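Local coordinates for protein trilobed Protease (Pyrococcus furiosus, PDB 2GOP) that probably hydrolyses proteins or peptides as a protease, the part described here being its beta-propeller domain with open Velcro topology, at residues N186-E191 with E215-A221; D223-R228 with K269-G273. One frame throughout, in Å; residues are numbered along the deposited sequence.

Overall arrangement
The chain folds into seven four-stranded antiparallel sheets, the blades of a beta-propeller, and both contacts tie consecutive blades together. Contact 1 comes first along the chain: 186-191, at the end of strand 182-188, meets 215-221, where the chain leaves the blade 175-217 and enters the next one as strand 219-224. Contact 2 follows in series, linking the far end of that same strand and the turn after it (223-228) to 269-273, at the end of strand 264-271 in the following blade. Their centres lie about 20 Å apart. Strand 219-224 is thus held to the preceding blade near its start and to the following one at its end.

Contact 1. Residues N186-E191 with E215-A221; sequences NVPHRE and EKVSFYA
ND2 of N186 is gripped by two acceptors, the backbone O of A221 across the contact and OG of S175 within its own blade. The N186 ND2 to A221 O bond is 3.0 Å long and reaches the carbonyl in its plane, on a lone pair. The same amide also accepts: A221 N donates to N186 OD1 at 3.0 Å, nearly straight (165°) but from above the side-chain carbonyl plane. One asparagine therefore reads both backbone polar groups of A221, while N186 OD1 also packs at 3.6 Å against CB of Y220. With CG beside its backbone N (chi1 -49°), N186 aims its amide out of blade 175-217 at the first strand of the next, so the bonds bridge two neighbouring propeller blades. About the corner at E215 and K216, where the chain passes from one blade to the other, the second half of the contact gathers round H189. CG of K216 lies over one face of that imidazole, a CH-pi contact 3.9 Å from the ring centroid. CG of H189, beside the carbonyl carbon (chi1 -176°), carries the ring out toward K216. NE2 of H189 bonds to OE2 of the poorly ordered E191 at 3.0 Å, from above the carboxylate plane; ND1 bonds to OD1 of D201, which also takes the backbone N of K216. Together they probably limit the ring's rotation, D201 more surely than E191, and might favour its protonated form. Replacing H189 by an alanine would probably leave E191 and D201 each short of a donor and strip the lysine methylenes of the face they cover. Beyond the ring the extended K216 chain reaches E191, and NZ forms a salt bridge to OE1 of E191 at 2.8 Å, approaching on the syn side.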
ATOM      1  N   ASN A 186       7.342  11.125  10.524  1.00 34.75           N
ATOM      2  CA  ASN A 186       6.261  11.220   9.557  1.00 33.87           C
ATOM      3  C   ASN A 186       4.952  10.791  10.207  1.00 34.40           C
ATOM      4  O   ASN A 186       4.849   9.674  10.694  1.00 31.37           O
ATOM      5  CB  ASN A 186       6.533  10.312   8.357  1.00 33.43           C
ATOM      6  CG  ASN A 186       7.919  10.492   7.790  1.00 35.71           C
ATOM      7  OD1 ASN A 186       8.271  11.580   7.373  1.00 35.79           O
ATOM      8  ND2 ASN A 186       8.699   9.411   7.734  1.00 34.24           N
ATOM      9  N   VAL A 187       3.963  11.681  10.186  1.00 34.91           N
ATOM     10  CA  VAL A 187       2.638  11.413  10.740  1.00 39.00           C
ATOM     11  C   VAL A 187       1.589  11.639   9.647  1.00 40.22           C
ATOM     12  O   VAL A 187       1.614  12.673   8.976  1.00 36.45           O
ATOM     13  CB  VAL A 187       2.355  12.343  11.953  1.00 40.54           C
ATOM     14  CG1 VAL A 187       1.008  12.030  12.595  1.00 40.04           C
ATOM     15  CG2 VAL A 187       3.469  12.201  12.990  1.00 43.33           C
ATOM     16  N   PRO A 188       0.663  10.682   9.457  1.00 42.54           N
ATOM     17  CA  PRO A 188      -0.340  10.894   8.417  1.00 45.42           C
ATOM     18  C   PRO A 188      -1.172  12.138   8.705  1.00 46.98           C
ATOM     19  O   PRO A 188      -1.585  12.346   9.837  1.00 45.01           O
ATOM     20  CB  PRO A 188      -1.218   9.640   8.506  1.00 44.15           C
ATOM     21  CG  PRO A 188      -0.372   8.628   9.178  1.00 46.94           C
ATOM     22  CD  PRO A 188       0.462   9.398  10.148  1.00 43.62           C
ATOM     23  N   HIS A 189      -1.373  12.975   7.696  1.00 50.69           N
ATOM     24  CA  HIS A 189      -2.224  14.135   7.846  1.00 54.67           C
ATOM     25  C   HIS A 189      -3.655  13.674   7.580  1.00 59.71           C
ATOM     26  O   HIS A 189      -4.128  13.666   6.440  1.00 60.60           O
ATOM     27  CB  HIS A 189      -1.800  15.259   6.906  1.00 53.48           C
ATOM     28  CG  HIS A 189      -2.585  16.517   7.092  1.00 52.45           C
ATOM     29  ND1 HIS A 189      -2.152  17.556   7.886  1.00 52.90           N
ATOM     30  CD2 HIS A 189      -3.787  16.895   6.600  1.00 53.08           C
ATOM     31  CE1 HIS A 189      -3.049  18.524   7.867  1.00 52.97           C
ATOM     32  NE2 HIS A 189      -4.051  18.149   7.094  1.00 52.75           N
ATOM     33  N   ARG A 190      -4.309  13.257   8.661  1.00 66.51           N
ATOM     34  CA  ARG A 190      -5.695  12.761   8.671  1.00 68.89           C
ATOM     35  C   ARG A 190      -6.685  13.625   7.892  1.00 71.77           C
ATOM     36  O   ARG A 190      -7.470  13.121   7.091  1.00 72.46           O
ATOM     37  CB  ARG A 190      -6.186  12.713  10.126  1.00 70.25           C
ATOM     38  CG  ARG A 190      -7.287  11.699  10.412  1.00 71.39           C
ATOM     39  CD  ARG A 190      -6.725  10.526  11.190  1.00 76.27           C
ATOM     40  NE  ARG A 190      -6.128  10.982  12.448  1.00 78.07           N
ATOM     41  CZ  ARG A 190      -5.104  10.401  13.077  1.00 78.90           C
ATOM     42  NH1 ARG A 190      -4.521   9.310  12.581  1.00 79.28           N
ATOM     43  NH2 ARG A 190      -4.659  10.924  14.216  1.00 78.48           N
ATOM     44  N   GLU A 191      -6.566  14.935   8.109  1.00 74.70           N
ATOM     45  CA  GLU A 191      -7.651  15.931   8.014  1.00 78.00           C
ATOM     46  C   GLU A 191      -9.109  15.532   7.678  1.00 80.98           C
ATOM     47  O   GLU A 191      -9.407  14.455   7.154  1.00 81.83           O
ATOM     48  CB  GLU A 191      -7.207  17.131   7.160  1.00 78.52           C
ATOM     49  CG  GLU A 191      -7.162  16.929   5.654  1.00 78.92           C
ATOM     50  CD  GLU A 191      -6.782  18.213   4.919  1.00 78.47           C
ATOM     51  OE1 GLU A 191      -6.826  18.224   3.670  1.00 79.42           O
ATOM     52  OE2 GLU A 191      -6.446  19.216   5.590  1.00 76.27           O
ATOM     53  N   GLU A 215       4.095  20.658   6.424  1.00 36.74           N
ATOM     54  CA  GLU A 215       2.661  20.578   6.701  1.00 38.94           C
ATOM     55  C   GLU A 215       1.899  20.065   5.481  1.00 37.84           C
ATOM     56  O   GLU A 215       2.008  20.634   4.405  1.00 37.33           O
ATOM     57  CB  GLU A 215       2.143  21.969   7.091  1.00 39.43           C
ATOM     58  CG  GLU A 215       0.632  22.090   7.189  1.00 41.91           C
ATOM     59  CD  GLU A 215       0.024  21.188   8.231  1.00 49.25           C
ATOM     60  OE1 GLU A 215       0.711  20.833   9.214  1.00 54.66           O
ATOM     61  OE2 GLU A 215      -1.159  20.836   8.071  1.00 55.19           O
ATOM     62  N   LYS A 216       1.135  18.989   5.658  1.00 39.38           N
ATOM     63  CA  LYS A 216       0.302  18.433   4.595  1.00 39.16           C
ATOM     64  C   LYS A 216       1.036  18.344   3.250  1.00 39.62           C
ATOM     65  O   LYS A 216       0.697  19.033   2.284  1.00 36.83           O
ATOM     66  CB  LYS A 216      -0.986  19.247   4.448  1.00 39.62           C
ATOM     67  CG  LYS A 216      -2.060  18.534   3.659  1.00 42.40           C
ATOM     68  CD  LYS A 216      -3.222  19.466   3.337  1.00 44.60           C
ATOM     69  CE  LYS A 216      -4.091  18.884   2.236  1.00 46.64           C
ATOM     70  NZ  LYS A 216      -5.256  19.769   1.947  1.00 47.75           N
ATOM     71  N   VAL A 217       2.039  17.474   3.208  1.00 39.25           N
ATOM     72  CA  VAL A 217       2.832  17.246   2.018  1.00 37.54           C
ATOM     73  C   VAL A 217       2.573  15.813   1.578  1.00 38.12           C
ATOM     74  O   VAL A 217       2.248  14.958   2.397  1.00 38.60           O
ATOM     75  CB  VAL A 217       4.337  17.495   2.295  1.00 38.17           C
ATOM     76  CG1 VAL A 217       4.594  18.997   2.526  1.00 34.81           C
ATOM     77  CG2 VAL A 217       4.834  16.656   3.493  1.00 33.73           C
ATOM     78  N   SER A 218       2.701  15.553   0.285  1.00 37.94           N
ATOM     79  CA  SER A 218       2.450  14.224  -0.263  1.00 38.32           C
ATOM     80  C   SER A 218       3.719  13.367  -0.323  1.00 37.31           C
ATOM     81  O   SER A 218       3.859  12.507  -1.184  1.00 39.31           O
ATOM     82  CB  SER A 218       1.813  14.344  -1.650  1.00 40.54           C
ATOM     83  OG  SER A 218       2.495  15.309  -2.432  1.00 47.67           O
ATOM     84  N   PHE A 219       4.636  13.578   0.607  1.00 36.71           N
ATOM     85  CA  PHE A 219       5.818  12.722   0.704  1.00 36.01           C
ATOM     86  C   PHE A 219       6.199  12.548   2.149  1.00 36.06           C
ATOM     87  O   PHE A 219       5.675  13.226   3.015  1.00 35.09           O
ATOM     88  CB  PHE A 219       6.996  13.295  -0.101  1.00 36.59           C
ATOM     89  CG  PHE A 219       7.239  14.763   0.138  1.00 37.99           C
ATOM     90  CD1 PHE A 219       7.805  15.210   1.332  1.00 38.28           C
ATOM     91  CD2 PHE A 219       6.896  15.707  -0.835  1.00 39.53           C
ATOM     92  CE1 PHE A 219       8.012  16.574   1.557  1.00 38.35           C
ATOM     93  CE2 PHE A 219       7.103  17.058  -0.621  1.00 35.96           C
ATOM     94  CZ  PHE A 219       7.655  17.495   0.580  1.00 38.74           C
ATOM     95  N   TYR A 220       7.113  11.620   2.403  1.00 36.24           N
ATOM     96  CA  TYR A 220       7.579  11.375   3.742  1.00 35.15           C
ATOM     97  C   TYR A 220       9.060  10.994   3.708  1.00 36.16           C
ATOM     98  O   TYR A 220       9.583  10.574   2.682  1.00 35.53           O
ATOM     99  CB  TYR A 220       6.713  10.308   4.413  1.00 37.34           C
ATOM    100  CG  TYR A 220       6.651   9.013   3.675  1.00 35.88           C
ATOM    101  CD1 TYR A 220       7.592   8.015   3.915  1.00 38.05           C
ATOM    102  CD2 TYR A 220       5.650   8.773   2.736  1.00 36.58           C
ATOM    103  CE1 TYR A 220       7.542   6.802   3.225  1.00 37.21           C
ATOM    104  CE2 TYR A 220       5.593   7.578   2.046  1.00 37.85           C
ATOM    105  CZ  TYR A 220       6.542   6.595   2.296  1.00 39.17           C
ATOM    106  OH  TYR A 220       6.487   5.398   1.624  1.00 40.88           O
ATOM    107  N   ALA A 221       9.733  11.206   4.830  1.00 36.00           N
ATOM    108  CA  ALA A 221      11.171  11.026   4.923  1.00 34.19           C
ATOM    109  C   ALA A 221      11.505   9.543   5.017  1.00 33.50           C
ATOM    110  O   ALA A 221      10.930   8.825   5.848  1.00 32.87           O
ATOM    111  CB  ALA A 221      11.713  11.801   6.160  1.00 32.99           C
TER

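Contact 2. Residues D223-R228 with K269-G273; sequences DSDGER and KIKDG
An Asx turn on D225, in the hairpin turn between strands 219-224 and 229-233, is coupled through the same carboxylate to the corresponding turn of the next blade. OD1 of D225 takes two backbone donors of its own turn, E227 N at 3.0 Å and R228 N at 2.7 Å, the latter on the syn side. OD2 of D225 reaches across to G273 N at 2.7 Å; the donor lies nearly along the C-O axis, but the angle at its hydrogen is a bent 133°. A chi1 of 63° puts the carboxylate of D225 between the two turns; OD1 then faces the N-H groups of E227 and R228, and OD2 that of G273. A second aspartate works at the strand ends: OD2 of D223 accepts I270 N at 2.9 Å on its anti side, almost straight at 164°. Between the two carboxylates sits the buried I270. Its CG2 presses on the backbone of S224 and D225, 3.5 Å from D225 N, and its CD1 meets CB of R228 at 3.7 Å. Segment 223-228 is closed further by an ST turn, S224 OG, also hydrogen-bonded to ND1 of H179, accepting G226 N at 3.0 Å. Aspartates accepting backbone N-H groups here join the first strands, and the turns that follow them, of two successive blades of a beta-propeller.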
ATOM      1  N   ASP A 223      15.129   8.457   4.519  1.00 34.91           N
ATOM      2  CA  ASP A 223      16.543   8.295   4.882  1.00 34.67           C
ATOM      3  C   ASP A 223      17.205   9.643   5.066  1.00 34.51           C
ATOM      4  O   ASP A 223      16.689  10.649   4.612  1.00 33.41           O
ATOM      5  CB  ASP A 223      17.292   7.511   3.788  1.00 36.58           C
ATOM      6  CG  ASP A 223      18.562   6.852   4.291  1.00 38.47           C
ATOM      7  OD1 ASP A 223      18.798   6.849   5.527  1.00 33.67           O
ATOM      8  OD2 ASP A 223      19.331   6.341   3.442  1.00 36.15           O
ATOM      9  N   SER A 224      18.359   9.649   5.721  1.00 36.00           N
ATOM     10  CA  SER A 224      19.162  10.855   5.880  1.00 35.93           C
ATOM     11  C   SER A 224      20.636  10.461   5.885  1.00 37.07           C
ATOM     12  O   SER A 224      20.978   9.400   6.393  1.00 35.30           O
ATOM     13  CB  SER A 224      18.821  11.549   7.206  1.00 37.88           C
ATOM     14  OG  SER A 224      19.758  12.576   7.498  1.00 36.51           O
ATOM     15  N   ASP A 225      21.498  11.312   5.323  1.00 35.79           N
ATOM     16  CA  ASP A 225      22.952  11.130   5.454  1.00 37.57           C
ATOM     17  C   ASP A 225      23.588  12.045   6.518  1.00 36.33           C
ATOM     18  O   ASP A 225      24.811  12.182   6.569  1.00 34.74           O
ATOM     19  CB  ASP A 225      23.662  11.288   4.091  1.00 37.49           C
ATOM     20  CG  ASP A 225      23.523  12.682   3.484  1.00 40.35           C
ATOM     21  OD1 ASP A 225      23.078  13.639   4.165  1.00 41.36           O
ATOM     22  OD2 ASP A 225      23.869  12.806   2.288  1.00 39.63           O
ATOM     23  N   GLY A 226      22.760  12.659   7.364  1.00 36.60           N
ATOM     24  CA  GLY A 226      23.229  13.592   8.385  1.00 39.09           C
ATOM     25  C   GLY A 226      23.101  15.049   7.981  1.00 40.80           C
ATOM     26  O   GLY A 226      23.130  15.936   8.835  1.00 39.74           O
ATOM     27  N   GLU A 227      22.959  15.286   6.681  1.00 37.99           N
ATOM     28  CA  GLU A 227      22.858  16.623   6.122  1.00 37.45           C
ATOM     29  C   GLU A 227      21.609  16.742   5.257  1.00 37.19           C
ATOM     30  O   GLU A 227      20.750  17.599   5.501  1.00 37.49           O
ATOM     31  CB  GLU A 227      24.119  16.944   5.319  1.00 36.44           C
ATOM     32  CG  GLU A 227      25.399  17.001   6.161  1.00 44.35           C
ATOM     33  CD  GLU A 227      25.344  18.064   7.272  1.00 48.85           C
ATOM     34  OE1 GLU A 227      24.558  19.022   7.148  1.00 51.74           O
ATOM     35  OE2 GLU A 227      26.097  17.945   8.265  1.00 53.42           O
ATOM     36  N   ARG A 228      21.509  15.858   4.268  1.00 37.01           N
ATOM     37  CA  ARG A 228      20.384  15.833   3.335  0.50 36.12           C
ATOM     38  C   ARG A 228      19.361  14.805   3.768  1.00 34.50           C
ATOM     39  O   ARG A 228      19.714  13.730   4.222  1.00 37.07           O
ATOM     40  CB  ARG A 228      20.858  15.502   1.917  0.50 36.74           C
ATOM     41  CG  ARG A 228      21.540  16.663   1.217  0.50 41.09           C
ATOM     42  CD  ARG A 228      21.960  16.301  -0.191  0.50 39.84           C
ATOM     43  NE  ARG A 228      22.738  17.381  -0.792  0.50 42.57           N
ATOM     44  CZ  ARG A 228      23.320  17.327  -1.990  0.50 43.55           C
ATOM     45  NH1 ARG A 228      23.224  16.233  -2.751  0.50 43.12           N
ATOM     46  NH2 ARG A 228      24.013  18.374  -2.424  0.50 40.34           N
ATOM     47  N   LYS A 269      18.067   5.011  -0.785  1.00 34.37           N
ATOM     48  CA  LYS A 269      18.908   5.357   0.353  1.00 38.79           C
ATOM     49  C   LYS A 269      19.844   6.481  -0.056  1.00 36.91           C
ATOM     50  O   LYS A 269      20.148   6.623  -1.225  1.00 42.23           O
ATOM     51  CB  LYS A 269      19.701   4.128   0.815  1.00 39.77           C
ATOM     52  CG  LYS A 269      18.836   3.047   1.435  1.00 43.92           C
ATOM     53  CD  LYS A 269      19.644   1.843   1.907  1.00 46.36           C
ATOM     54  CE  LYS A 269      18.895   1.055   2.991  1.00 51.84           C
ATOM     55  NZ  LYS A 269      19.207  -0.414   3.020  1.00 57.68           N
ATOM     56  N   ILE A 270      20.280   7.290   0.898  1.00 37.52           N
ATOM     57  CA  ILE A 270      21.180   8.400   0.620  1.00 38.45           C
ATOM     58  C   ILE A 270      22.443   8.208   1.441  1.00 40.01           C
ATOM     59  O   ILE A 270      22.378   7.934   2.634  1.00 41.46           O
ATOM     60  CB  ILE A 270      20.522   9.792   0.913  1.00 39.43           C
ATOM     61  CG1 ILE A 270      21.419  10.941   0.434  1.00 38.59           C
ATOM     62  CG2 ILE A 270      20.199   9.966   2.399  1.00 37.17           C
ATOM     63  CD1 ILE A 270      20.673  12.251   0.214  1.00 39.69           C
ATOM     64  N   LYS A 271      23.590   8.351   0.790  1.00 42.80           N
ATOM     65  CA  LYS A 271      24.873   8.233   1.458  1.00 42.41           C
ATOM     66  C   LYS A 271      25.867   9.205   0.847  1.00 42.35           C
ATOM     67  O   LYS A 271      26.092   9.194  -0.365  1.00 42.19           O
ATOM     68  CB  LYS A 271      25.412   6.808   1.360  1.00 44.83           C
ATOM     69  CG  LYS A 271      26.840   6.718   1.859  1.00 46.74           C
ATOM     70  CD  LYS A 271      27.139   5.458   2.623  1.00 50.27           C
ATOM     71  CE  LYS A 271      28.537   5.561   3.206  1.00 52.94           C
ATOM     72  NZ  LYS A 271      28.652   6.756   4.084  1.00 56.29           N
ATOM     73  N   ASP A 272      26.459  10.049   1.685  1.00 41.05           N
ATOM     74  CA  ASP A 272      27.403  11.057   1.209  1.00 44.08           C
ATOM     75  C   ASP A 272      26.805  11.870   0.064  1.00 43.71           C
ATOM     76  O   ASP A 272      27.479  12.139  -0.935  1.00 44.60           O
ATOM     77  CB  ASP A 272      28.728  10.409   0.766  1.00 47.13           C
ATOM     78  CG  ASP A 272      29.483   9.756   1.923  1.00 56.21           C
ATOM     79  OD1 ASP A 272      29.220  10.102   3.096  1.00 61.16           O
ATOM     80  OD2 ASP A 272      30.354   8.891   1.653  1.00 64.71           O
ATOM     81  N   GLY A 273      25.527  12.232   0.206  1.00 40.32           N
ATOM     82  CA  GLY A 273      24.837  13.074  -0.767  1.00 39.68           C
ATOM     83  C   GLY A 273      24.464  12.394  -2.072  1.00 38.86           C
ATOM     84  O   GLY A 273      23.923  13.034  -2.961  1.00 39.63           O
TER